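Local atomic coordinates of N-terminal acetyltransferase B complex subunit NAT3 (Candida albicans, PDB entry 5K04), a protein that catalyses, as the probable catalytic subunit of the NatB complex, transfer of an acetyl group from acetyl-coenzyme A to the N-terminal amino group of proteins. Residues N19-E25 / N148-D152; I75-V80 / A90-C94; Y129-V135 / D155-K161. All coordinates share one frame; numbering follows the deposited sequence.

Interaction 1: residues N19-E25 / N148-D152; sequences NLDPLTE and NKIDD. With COA (coenzyme A), chain D.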
loop_
_atom_site.group_PDB
_atom_site.type_symbol
_atom_site.label_atom_id
_atom_site.label_comp_id
_atom_site.label_asym_id
_atom_site.label_seq_id
_atom_site.Cartn_x
_atom_site.Cartn_y
_atom_site.Cartn_z
ATOM N N ASN B 19 3.133 12.001 0.325
ATOM C CA ASN B 19 3.460 11.702 1.720
ATOM C C ASN B 19 4.925 11.347 1.946
ATOM O O ASN B 19 5.301 11.061 3.089
ATOM C CB ASN B 19 2.555 10.582 2.231
ATOM C CG ASN B 19 1.173 11.099 2.656
ATOM O OD1 ASN B 19 0.788 12.228 2.333
ATOM N ND2 ASN B 19 0.429 10.269 3.388
ATOM N N LEU B 20 5.757 11.372 0.901
ATOM C CA LEU B 20 7.200 11.295 1.084
ATOM C C LEU B 20 7.825 12.668 1.267
ATOM O O LEU B 20 9.029 12.749 1.547
ATOM C CB LEU B 20 7.868 10.584 -0.099
ATOM C CG LEU B 20 7.704 9.063 -0.154
ATOM C CD1 LEU B 20 8.243 8.454 -1.474
ATOM C CD2 LEU B 20 8.395 8.434 1.039
ATOM N N ASP B 21 7.035 13.729 1.098
ATOM C CA ASP B 21 7.460 15.076 1.452
ATOM C C ASP B 21 7.889 15.105 2.916
ATOM O O ASP B 21 7.215 14.506 3.767
ATOM C CB ASP B 21 6.315 16.068 1.215
ATOM C CG ASP B 21 6.586 17.441 1.804
ATOM O OD1 ASP B 21 6.331 17.638 3.006
ATOM O OD2 ASP B 21 7.071 18.315 1.059
ATOM N N PRO B 22 8.972 15.817 3.247
ATOM C CA PRO B 22 9.555 15.736 4.595
ATOM C C PRO B 22 8.779 16.472 5.675
ATOM O O PRO B 22 9.180 16.408 6.843
ATOM C CB PRO B 22 10.940 16.364 4.397
ATOM C CG PRO B 22 10.717 17.394 3.306
ATOM C CD PRO B 22 9.704 16.757 2.374
ATOM N N LEU B 23 7.704 17.185 5.327
ATOM C CA LEU B 23 6.848 17.847 6.306
ATOM C C LEU B 23 5.474 17.202 6.374
ATOM O O LEU B 23 4.594 17.698 7.089
ATOM C CB LEU B 23 6.712 19.336 5.980
ATOM C CG LEU B 23 8.012 20.161 6.002
ATOM C CD1 LEU B 23 7.694 21.604 5.646
ATOM C CD2 LEU B 23 8.736 20.066 7.342
ATOM N N THR B 24 5.279 16.097 5.656
ATOM C CA THR B 24 3.981 15.460 5.509
ATOM C C THR B 24 4.028 14.121 6.227
ATOM O O THR B 24 4.672 13.173 5.758
ATOM C CB THR B 24 3.623 15.279 4.037
ATOM O OG1 THR B 24 3.682 16.544 3.369
ATOM C CG2 THR B 24 2.224 14.675 3.916
ATOM N N GLU B 25 3.352 14.055 7.365
ATOM C CA GLU B 25 3.334 12.844 8.166
ATOM C C GLU B 25 2.548 11.761 7.446
ATOM O O GLU B 25 1.593 12.036 6.712
ATOM C CB GLU B 25 2.703 13.116 9.540
ATOM C CG GLU B 25 3.242 14.345 10.286
ATOM C CD GLU B 25 4.605 14.123 10.934
ATOM O OE1 GLU B 25 5.172 13.006 10.817
ATOM O OE2 GLU B 25 5.105 15.079 11.566
ATOM N N ASN B 148 6.909 12.872 14.311
ATOM C CA ASN B 148 8.128 12.221 13.840
ATOM C C ASN B 148 8.887 13.101 12.823
ATOM O O ASN B 148 10.055 13.446 13.032
ATOM C CB ASN B 148 7.790 10.853 13.234
ATOM C CG ASN B 148 9.026 10.109 12.760
ATOM O OD1 ASN B 148 10.141 10.413 13.190
ATOM N ND2 ASN B 148 8.836 9.123 11.871
ATOM N N LYS B 149 8.223 13.457 11.719
ATOM C CA LYS B 149 8.817 14.399 10.774
ATOM C C LYS B 149 8.840 15.810 11.343
ATOM O O LYS B 149 9.762 16.582 11.051
ATOM C CB LYS B 149 8.052 14.381 9.448
ATOM C CG LYS B 149 8.229 13.113 8.606
ATOM C CD LYS B 149 7.475 13.235 7.285
ATOM C CE LYS B 149 7.692 12.005 6.401
ATOM N NZ LYS B 149 7.127 12.165 5.033
ATOM N N ILE B 150 7.843 16.167 12.147
ATOM C CA ILE B 150 7.759 17.484 12.760
ATOM C C ILE B 150 7.955 17.337 14.262
ATOM O O ILE B 150 7.415 16.414 14.879
ATOM C CB ILE B 150 6.418 18.166 12.429
ATOM C CG1 ILE B 150 6.209 18.187 10.906
ATOM C CG2 ILE B 150 6.403 19.581 12.990
ATOM C CD1 ILE B 150 4.825 18.639 10.448
ATOM N N ASP B 151 8.760 18.233 14.837
ATOM C CA ASP B 151 8.923 18.360 16.289
ATOM C C ASP B 151 7.647 18.967 16.869
ATOM O O ASP B 151 7.416 20.174 16.758
ATOM C CB ASP B 151 10.141 19.228 16.601
ATOM C CG ASP B 151 10.557 19.177 18.056
ATOM O OD1 ASP B 151 9.879 18.515 18.870
ATOM O OD2 ASP B 151 11.588 19.800 18.388
ATOM N N ASP B 152 6.804 18.136 17.488
ATOM C CA ASP B 152 5.546 18.633 18.046
ATOM C C ASP B 152 5.730 19.409 19.347
ATOM O O ASP B 152 4.772 20.042 19.805
ATOM C CB ASP B 152 4.571 17.474 18.273
ATOM C CG ASP B 152 3.938 16.990 16.987
ATOM O OD1 ASP B 152 3.940 17.761 16.004
ATOM O OD2 ASP B 152 3.441 15.844 16.957
HETATM N N1A COA D . 7.926 29.596 -0.444
HETATM C C2A COA D . 7.619 31.036 -0.171
HETATM N N3A COA D . 6.114 31.213 -0.041
HETATM C C4A COA D . 5.069 30.185 -0.241
HETATM C C5A COA D . 5.463 28.674 -0.643
HETATM C C6A COA D . 7.018 28.401 -0.680
HETATM N N6A COA D . 7.592 27.113 -0.888
HETATM N N7A COA D . 4.219 27.743 -0.635
HETATM C C8A COA D . 2.916 28.505 -0.202
HETATM N N9A COA D . 3.608 29.967 0.052
HETATM C C1B COA D . 2.660 31.092 0.743
HETATM C C2B COA D . 2.723 32.520 0.114
HETATM O O2B COA D . 3.239 33.707 0.720
HETATM C C3B COA D . 1.499 32.283 -0.741
HETATM O O3B COA D . 0.859 33.067 -1.753
HETATM P P3B COA D . 1.055 33.607 -3.282
HETATM O O7A COA D . -0.050 32.962 -4.099
HETATM O O8A COA D . 0.813 35.118 -3.174
HETATM O O9A COA D . 2.445 33.192 -3.707
HETATM C C4B COA D . 0.681 31.084 -0.014
HETATM O O4B COA D . 1.389 30.458 1.133
HETATM C C5B COA D . -0.406 30.282 -0.827
HETATM O O5B COA D . -0.081 29.331 -1.845
HETATM P P1A COA D . -0.650 28.035 -2.625
HETATM O O1A COA D . -2.078 27.890 -2.249
HETATM O O2A COA D . -0.382 28.209 -4.089
HETATM O O3A COA D . 0.216 26.859 -2.063
HETATM P P2A COA D . 0.680 25.356 -2.417
HETATM O O4A COA D . 2.007 25.457 -3.112
HETATM O O5A COA D . -0.397 24.664 -3.096
HETATM O O6A COA D . 0.950 24.786 -0.939
HETATM C CBP COA D . 2.042 24.019 1.362
HETATM C CCP COA D . 1.470 25.211 0.328
HETATM C CDP COA D . 2.712 24.707 2.743
HETATM C CEP COA D . 0.787 22.952 1.755
HETATM C CAP COA D . 3.271 23.130 0.515
HETATM O OAP COA D . 4.157 23.872 -0.291
HETATM C C9P COA D . 3.591 21.688 1.160
HETATM O O9P COA D . 4.600 21.466 2.043
HETATM N N8P COA D . 2.409 20.733 1.243
HETATM C C7P COA D . 2.142 19.824 2.503
HETATM C C6P COA D . 3.112 19.983 3.731
HETATM C C5P COA D . 3.139 21.277 4.739
HETATM O O5P COA D . 4.231 22.016 4.964
HETATM N N4P COA D . 1.835 21.664 5.316
HETATM C C3P COA D . 0.730 22.596 5.380
HETATM C C2P COA D . 0.682 24.107 5.525
HETATM S S1P COA D . 1.132 24.974 6.998
HETATM O O HOH W 1 9.739 12.099 4.082
#
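K149 reaches from the loop 148-152 into the bend made by 19-25 and places its ammonium group among three main-chain carbonyls. K149 NZ bonds to N19 O, to T24 O and, at 2.7 Å, to D21 O, and it also meets a water that sits within hydrogen-bonding distance of L20 O. Four oxygens thus surround K149 NZ, more than it has protons, and not all can be full bonds at once. Extended beyond CG, the chain lays its methylenes along P22 O and T24 O. At N19 and D21 the donor stands well above the carbonyl plane; at T24 it is tilted less. D21 O is shared, because T24 N, closing the type I turn D21 to T24, approaches it from the opposite face.

The return connection is made by E25, whose chain bends at chi2 (-77°) and runs past K149 in the opposite direction. Its carboxylate receives two consecutive backbone N-H groups: K149 N meets the syn lone pair of E25 OE1, and I150 N lies 3.0 Å from E25 OE2 by a more bent bond. The turn is braced from within by D21, whose OD1 accepts L23 N in an Asx turn and T24 OG1 from the opposite face, while OD2 forms a salt bridge with R85. L23 and T24 border the coenzyme A pocket, and Y407 of the partner subunit packs on P22.

A lysine ammonium surrounded by neutral carbonyls and water, with the carboxylates of D21 and E25 near but not in contact (D21 OD1 is 5.9 Å from K149 NZ), probably relies on these peptide dipoles for much of its stabilisation, tying a loop beside the cofactor to the 148-152 segment, distant in sequence.

Interaction 2: residues I75-V80 / A90-C94; sequences ITAVTV and ASKLC. With COA (coenzyme A), chain D.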
loop_
_atom_site.group_PDB
_atom_site.type_symbol
_atom_site.label_atom_id
_atom_site.label_comp_id
_atom_site.label_asym_id
_atom_site.label_seq_id
_atom_site.Cartn_x
_atom_site.Cartn_y
_atom_site.Cartn_z
ATOM N N ILE B 75 -8.647 22.218 10.844
ATOM C CA ILE B 75 -7.797 21.641 9.807
ATOM C C ILE B 75 -6.680 20.851 10.484
ATOM O O ILE B 75 -5.930 21.406 11.294
ATOM C CB ILE B 75 -7.220 22.733 8.895
ATOM C CG1 ILE B 75 -8.324 23.405 8.086
ATOM C CG2 ILE B 75 -6.191 22.135 7.962
ATOM C CD1 ILE B 75 -7.912 24.754 7.525
ATOM N N THR B 76 -6.563 19.561 10.163
ATOM C CA THR B 76 -5.448 18.769 10.672
ATOM C C THR B 76 -4.330 18.583 9.658
ATOM O O THR B 76 -3.161 18.580 10.042
ATOM C CB THR B 76 -5.924 17.397 11.156
ATOM O OG1 THR B 76 -6.173 16.545 10.039
ATOM C CG2 THR B 76 -7.170 17.576 11.912
ATOM N N ALA B 77 -4.654 18.457 8.374
ATOM C CA ALA B 77 -3.616 18.254 7.366
ATOM C C ALA B 77 -4.038 18.803 6.004
ATOM O O ALA B 77 -5.122 18.481 5.500
ATOM C CB ALA B 77 -3.268 16.761 7.247
ATOM N N VAL B 78 -3.161 19.618 5.420
ATOM C CA VAL B 78 -3.197 20.013 4.019
ATOM C C VAL B 78 -1.810 19.778 3.440
ATOM O O VAL B 78 -0.814 20.206 4.032
ATOM C CB VAL B 78 -3.570 21.495 3.840
ATOM C CG1 VAL B 78 -3.969 21.766 2.407
ATOM C CG2 VAL B 78 -4.661 21.886 4.787
ATOM N N THR B 79 -1.744 19.115 2.285
ATOM C CA THR B 79 -0.498 18.940 1.556
ATOM C C THR B 79 -0.791 18.944 0.070
ATOM O O THR B 79 -1.871 18.554 -0.375
ATOM C CB THR B 79 0.255 17.640 1.897
ATOM O OG1 THR B 79 -0.661 16.533 1.969
ATOM C CG2 THR B 79 0.945 17.795 3.193
ATOM N N VAL B 80 0.214 19.353 -0.688
ATOM C CA VAL B 80 0.135 19.465 -2.131
ATOM C C VAL B 80 1.393 18.847 -2.712
ATOM O O VAL B 80 2.502 19.135 -2.249
ATOM C CB VAL B 80 -0.011 20.935 -2.568
ATOM C CG1 VAL B 80 0.031 21.066 -4.095
ATOM C CG2 VAL B 80 -1.296 21.516 -2.000
ATOM N N ALA B 90 -3.299 24.523 -2.483
ATOM C CA ALA B 90 -3.486 24.478 -1.036
ATOM C C ALA B 90 -4.549 25.477 -0.593
ATOM O O ALA B 90 -5.436 25.148 0.207
ATOM C CB ALA B 90 -2.157 24.756 -0.328
ATOM N N SER B 91 -4.484 26.702 -1.122
ATOM C CA SER B 91 -5.499 27.696 -0.798
ATOM C C SER B 91 -6.895 27.229 -1.220
ATOM O O SER B 91 -7.879 27.480 -0.513
ATOM C CB SER B 91 -5.127 29.028 -1.451
ATOM O OG SER B 91 -3.853 29.463 -1.017
ATOM N N LYS B 92 -6.998 26.524 -2.354
ATOM C CA LYS B 92 -8.299 26.035 -2.811
ATOM C C LYS B 92 -8.847 24.950 -1.887
ATOM O O LYS B 92 -10.036 24.961 -1.548
ATOM C CB LYS B 92 -8.202 25.511 -4.248
ATOM C CG LYS B 92 -9.162 24.343 -4.557
ATOM C CD LYS B 92 -9.178 23.923 -6.036
ATOM C CE LYS B 92 -10.378 24.523 -6.763
ATOM N NZ LYS B 92 -11.698 24.022 -6.219
ATOM N N LEU B 93 -7.993 24.005 -1.481
ATOM C CA LEU B 93 -8.400 22.946 -0.555
ATOM C C LEU B 93 -8.910 23.518 0.769
ATOM O O LEU B 93 -9.909 23.032 1.322
ATOM C CB LEU B 93 -7.223 22.002 -0.307
ATOM C CG LEU B 93 -6.831 21.099 -1.480
ATOM C CD1 LEU B 93 -5.458 20.500 -1.252
ATOM C CD2 LEU B 93 -7.860 19.994 -1.678
ATOM N N CYS B 94 -8.236 24.553 1.287
ATOM C CA CYS B 94 -8.684 25.193 2.521
ATOM C C CYS B 94 -9.994 25.959 2.305
ATOM O O CYS B 94 -10.906 25.899 3.142
ATOM C CB CYS B 94 -7.567 26.108 3.068
ATOM S SG CYS B 94 -6.039 25.325 3.542
HETATM N N1A COA D . 7.926 29.596 -0.444
HETATM C C2A COA D . 7.619 31.036 -0.171
HETATM N N3A COA D . 6.114 31.213 -0.041
HETATM C C4A COA D . 5.069 30.185 -0.241
HETATM C C5A COA D . 5.463 28.674 -0.643
HETATM C C6A COA D . 7.018 28.401 -0.680
HETATM N N6A COA D . 7.592 27.113 -0.888
HETATM N N7A COA D . 4.219 27.743 -0.635
HETATM C C8A COA D . 2.916 28.505 -0.202
HETATM N N9A COA D . 3.608 29.967 0.052
HETATM C C1B COA D . 2.660 31.092 0.743
HETATM C C2B COA D . 2.723 32.520 0.114
HETATM O O2B COA D . 3.239 33.707 0.720
HETATM C C3B COA D . 1.499 32.283 -0.741
HETATM O O3B COA D . 0.859 33.067 -1.753
HETATM P P3B COA D . 1.055 33.607 -3.282
HETATM O O7A COA D . -0.050 32.962 -4.099
HETATM O O8A COA D . 0.813 35.118 -3.174
HETATM O O9A COA D . 2.445 33.192 -3.707
HETATM C C4B COA D . 0.681 31.084 -0.014
HETATM O O4B COA D . 1.389 30.458 1.133
HETATM C C5B COA D . -0.406 30.282 -0.827
HETATM O O5B COA D . -0.081 29.331 -1.845
HETATM P P1A COA D . -0.650 28.035 -2.625
HETATM O O1A COA D . -2.078 27.890 -2.249
HETATM O O2A COA D . -0.382 28.209 -4.089
HETATM O O3A COA D . 0.216 26.859 -2.063
HETATM P P2A COA D . 0.680 25.356 -2.417
HETATM O O4A COA D . 2.007 25.457 -3.112
HETATM O O5A COA D . -0.397 24.664 -3.096
HETATM O O6A COA D . 0.950 24.786 -0.939
HETATM C CBP COA D . 2.042 24.019 1.362
HETATM C CCP COA D . 1.470 25.211 0.328
HETATM C CDP COA D . 2.712 24.707 2.743
HETATM C CEP COA D . 0.787 22.952 1.755
HETATM C CAP COA D . 3.271 23.130 0.515
HETATM O OAP COA D . 4.157 23.872 -0.291
HETATM C C9P COA D . 3.591 21.688 1.160
HETATM O O9P COA D . 4.600 21.466 2.043
HETATM N N8P COA D . 2.409 20.733 1.243
HETATM C C7P COA D . 2.142 19.824 2.503
HETATM C C6P COA D . 3.112 19.983 3.731
HETATM C C5P COA D . 3.139 21.277 4.739
HETATM O O5P COA D . 4.231 22.016 4.964
HETATM N N4P COA D . 1.835 21.664 5.316
HETATM C C3P COA D . 0.730 22.596 5.380
HETATM C C2P COA D . 0.682 24.107 5.525
HETATM S S1P COA D . 1.132 24.974 6.998
#
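With chi1 of V80 at 175°, CG1 lies opposite the backbone nitrogen and CG2 beside it, which turns V80 CG2 to the start of the helix, 3.7 Å from A90 CB. V78 adopts the same kind of rotamer (chi1 -164°) and divides its two methyls: V78 CG1 approaches L93 CD1 at 4.1 Å, whereas V78 CG2 approaches C94 SG at 3.9 Å. The V78 and L93 side chains pass alongside one another, pointing opposite ways, and L93 CD1 also touches V80 CG2. Farther back along the strand, I75 CD1 makes a looser contact with the C94 sulfur. No hydrogen bond crosses this buried interface, which is a strand packed against a helix through small and branched apolar groups, with the C94 sulfur among them, the short axes approaching to 8.6 Å.

Polar interactions are instead directed to coenzyme A. The amide A90 N donates to pyrophosphate oxygen O5A over 3.0 Å. One residue on, S91 N and S91 OG both bind O1A, the latter at 2.7 Å, so this oxygen is held by backbone and side chain together. Main-chain N-H groups at the amino end of a helix, here those of A90 and S91, form the pyrophosphate-binding arrangement of GNAT acetyltransferases. G88 N and the side chain of R86 are further partners of coenzyme A. The helix dipole probably adds to the attraction for the phosphates.

The strand 70-80 lies between strands 53-65 and 108-114 in the central sheet, and T76 and A77 form a classic beta bulge opposite M59. Helix 89-96 packs on one side of this strand, with Y124 of helix 118-126 touching both V78 and C94, while L93 O accepts a hydrogen bond from Y44 in the strand 43-48.

Interaction 3: residues Y129-V135 / D155-K161; sequences YSVFRRV and DAFDMRK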
loop_
_atom_site.group_PDB
_atom_site.type_symbol
_atom_site.label_atom_id
_atom_site.label_comp_id
_atom_site.label_asym_id
_atom_site.label_seq_id
_atom_site.Cartn_x
_atom_site.Cartn_y
_atom_site.Cartn_z
ATOM N N TYR B 129 -7.361 33.988 7.781
ATOM C CA TYR B 129 -7.117 33.546 9.145
ATOM C C TYR B 129 -6.246 34.565 9.862
ATOM O O TYR B 129 -5.440 35.259 9.241
ATOM C CB TYR B 129 -6.432 32.177 9.169
ATOM C CG TYR B 129 -7.298 31.048 8.664
ATOM C CD1 TYR B 129 -7.521 30.882 7.304
ATOM C CD2 TYR B 129 -7.886 30.141 9.547
ATOM C CE1 TYR B 129 -8.317 29.857 6.831
ATOM C CE2 TYR B 129 -8.682 29.105 9.084
ATOM C CZ TYR B 129 -8.891 28.969 7.720
ATOM O OH TYR B 129 -9.692 27.976 7.222
ATOM N N SER B 130 -6.409 34.645 11.187
ATOM C CA SER B 130 -5.545 35.477 12.019
ATOM C C SER B 130 -5.114 34.697 13.256
ATOM O O SER B 130 -5.834 33.821 13.743
ATOM C CB SER B 130 -6.227 36.810 12.437
ATOM O OG SER B 130 -7.545 36.594 12.905
ATOM N N VAL B 131 -3.915 35.016 13.744
ATOM C CA VAL B 131 -3.393 34.353 14.932
ATOM C C VAL B 131 -4.271 34.691 16.121
ATOM O O VAL B 131 -4.426 35.864 16.485
ATOM C CB VAL B 131 -1.943 34.760 15.205
ATOM C CG1 VAL B 131 -1.598 34.423 16.638
ATOM C CG2 VAL B 131 -0.972 34.067 14.233
ATOM N N PHE B 132 -4.830 33.659 16.748
ATOM C CA PHE B 132 -5.687 33.785 17.919
ATOM C C PHE B 132 -4.928 33.593 19.228
ATOM O O PHE B 132 -5.139 34.350 20.179
ATOM C CB PHE B 132 -6.845 32.774 17.820
ATOM C CG PHE B 132 -7.808 32.809 18.985
ATOM C CD1 PHE B 132 -8.751 33.832 19.098
ATOM C CD2 PHE B 132 -7.799 31.797 19.942
ATOM C CE1 PHE B 132 -9.644 33.862 20.151
ATOM C CE2 PHE B 132 -8.692 31.821 21.010
ATOM C CZ PHE B 132 -9.616 32.856 21.117
ATOM N N ARG B 133 -4.023 32.619 19.300
ATOM C CA ARG B 133 -3.411 32.285 20.577
ATOM C C ARG B 133 -2.209 31.372 20.354
ATOM O O ARG B 133 -2.256 30.462 19.521
ATOM C CB ARG B 133 -4.433 31.618 21.520
ATOM C CG ARG B 133 -3.859 31.158 22.846
ATOM C CD ARG B 133 -4.695 31.541 24.072
ATOM N NE ARG B 133 -5.978 30.860 24.123
ATOM C CZ ARG B 133 -6.683 30.629 25.233
ATOM N NH1 ARG B 133 -6.236 30.992 26.429
ATOM N NH2 ARG B 133 -7.852 30.010 25.135
ATOM N N ARG B 134 -1.141 31.625 21.110
ATOM C CA ARG B 134 0.015 30.743 21.126
ATOM C C ARG B 134 -0.253 29.570 22.061
ATOM O O ARG B 134 -0.813 29.741 23.149
ATOM C CB ARG B 134 1.257 31.506 21.573
ATOM C CG ARG B 134 2.536 30.705 21.437
ATOM C CD ARG B 134 3.723 31.408 22.083
ATOM N NE ARG B 134 4.535 32.133 21.111
ATOM C CZ ARG B 134 5.777 31.801 20.763
ATOM N NH1 ARG B 134 6.428 32.536 19.870
ATOM N NH2 ARG B 134 6.371 30.748 21.314
ATOM N N VAL B 135 0.146 28.368 21.622
ATOM C CA VAL B 135 -0.077 27.128 22.362
ATOM C C VAL B 135 1.199 26.285 22.414
ATOM O O VAL B 135 2.029 26.304 21.497
ATOM C CB VAL B 135 -1.244 26.315 21.758
ATOM C CG1 VAL B 135 -2.563 27.045 21.965
ATOM C CG2 VAL B 135 -1.010 26.063 20.280
ATOM N N ASP B 155 6.254 25.301 19.970
ATOM C CA ASP B 155 5.027 26.063 20.142
ATOM C C ASP B 155 4.317 26.254 18.806
ATOM O O ASP B 155 4.932 26.245 17.734
ATOM C CB ASP B 155 5.325 27.432 20.761
ATOM C CG ASP B 155 5.796 27.340 22.202
ATOM O OD1 ASP B 155 6.137 26.222 22.660
ATOM O OD2 ASP B 155 5.819 28.398 22.870
ATOM N N ALA B 156 3.006 26.450 18.877
ATOM C CA ALA B 156 2.210 26.688 17.688
ATOM C C ALA B 156 1.338 27.923 17.868
ATOM O O ALA B 156 1.083 28.390 18.985
ATOM C CB ALA B 156 1.335 25.483 17.347
ATOM N N PHE B 157 0.903 28.456 16.734
ATOM C CA PHE B 157 -0.152 29.452 16.689
ATOM C C PHE B 157 -1.450 28.751 16.306
ATOM O O PHE B 157 -1.521 28.106 15.254
ATOM C CB PHE B 157 0.174 30.553 15.680
ATOM C CG PHE B 157 1.273 31.469 16.108
ATOM C CD1 PHE B 157 1.290 31.999 17.383
ATOM C CD2 PHE B 157 2.292 31.814 15.225
ATOM C CE1 PHE B 157 2.302 32.860 17.782
ATOM C CE2 PHE B 157 3.313 32.677 15.623
ATOM C CZ PHE B 157 3.317 33.201 16.901
ATOM N N ASP B 158 -2.455 28.849 17.170
ATOM C CA ASP B 158 -3.824 28.604 16.745
ATOM C C ASP B 158 -4.295 29.811 15.956
ATOM O O ASP B 158 -4.296 30.933 16.475
ATOM C CB ASP B 158 -4.743 28.367 17.938
ATOM C CG ASP B 158 -6.173 28.054 17.520
ATOM O OD1 ASP B 158 -6.411 26.917 17.065
ATOM O OD2 ASP B 158 -7.050 28.937 17.635
ATOM N N MET B 159 -4.665 29.581 14.698
ATOM C CA MET B 159 -5.162 30.608 13.798
ATOM C C MET B 159 -6.632 30.337 13.521
ATOM O O MET B 159 -7.036 29.185 13.333
ATOM C CB MET B 159 -4.367 30.626 12.482
ATOM C CG MET B 159 -2.858 30.834 12.674
ATOM S SD MET B 159 -1.927 30.913 11.169
ATOM C CE MET B 159 -2.490 32.483 10.633
ATOM N N ARG B 160 -7.430 31.399 13.494
ATOM C CA ARG B 160 -8.862 31.270 13.312
ATOM C C ARG B 160 -9.354 32.140 12.167
ATOM O O ARG B 160 -8.804 33.210 11.890
ATOM C CB ARG B 160 -9.606 31.651 14.573
ATOM C CG ARG B 160 -9.442 30.692 15.697
ATOM C CD ARG B 160 -10.209 31.226 16.879
ATOM N NE ARG B 160 -10.267 30.273 17.977
ATOM C CZ ARG B 160 -11.146 30.359 18.971
ATOM N NH1 ARG B 160 -12.031 31.344 18.988
ATOM N NH2 ARG B 160 -11.140 29.459 19.940
ATOM N N LYS B 161 -10.404 31.650 11.499
ATOM C CA LYS B 161 -11.174 32.421 10.527
ATOM C C LYS B 161 -12.651 32.314 10.883
ATOM O O LYS B 161 -13.249 31.239 10.752
ATOM C CB LYS B 161 -10.943 31.933 9.101
ATOM C CG LYS B 161 -11.839 32.643 8.090
ATOM C CD LYS B 161 -11.356 32.356 6.674
ATOM C CE LYS B 161 -12.178 33.083 5.611
ATOM N NZ LYS B 161 -11.873 32.513 4.260
#
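Strands 130-135 and 156-161 pair antiparallel, with a classic beta bulge in which F132 and R133 both face D158 and the register moves by one residue, D158 O taking the F132 amide N at 2.8 Å and a weak bond from R133 N while D158 N bonds to R133 O.

The bulge brings the F132 side chain toward the partner strand, and with CG opposite its backbone nitrogen (chi1 180°) the ring meets R160. The guanidinium lies flat on it, centres 3.6 Å apart and planes 2° from parallel, a cation-pi stack to which R160 CD adds a CH-pi contact over the same ring. R160 NE also forms a long salt bridge with D158 OD2 on its own strand, which probably helps to set the guanidinium's position. At one end of the pair, the Y129 ring receives K161 CB over its centre, 3.6 Å from the ring centroid, while the lysine ammonium continues to E98. At the other end, R134 NH2 forms a salt bridge with D155 OD2 at 2.9 Å. The carboxylate oxygen lies near the guanidinium plane, although the two planar groups are turned 78° apart. Between these ends, V131 CG1 packs 3.8 Å from F157 CD1, and its CG2 touches M159 CG on the same face of the sheet. V135 CG2 meets A156 CB on the other.

Strand 156-162 is sandwiched between 130-135, the outermost strand at this side of the sheet, and 108-114, to which F157, M159 and K161 bond through their backbones, as D155 does to V115 just after it. The face carrying V131, F157 and M159 rests on R121 of helix 118-126.

Interactions 1 and 2 have centres 15 Å apart and border the same coenzyme A: interaction 1 supplies L23 and T24 beside the pantetheine, interaction 2 the strand next to it and the helix start that binds pyrophosphate. T24 packs on T79 where they meet. Interactions 2 and 3 share the central sheet, 16 Å apart, and touch through I75 and Y129. Along the chain, 75-80/90-94 is nested within the loop closed by 19-25/148-152 and precedes interaction 3, whose centre is 20 Å from that of interaction 1 and whose segments alternate with its own. Of the connection between strands 130-135 and 156-162, the part modelled at 148-152 meets the early cofactor-side loop.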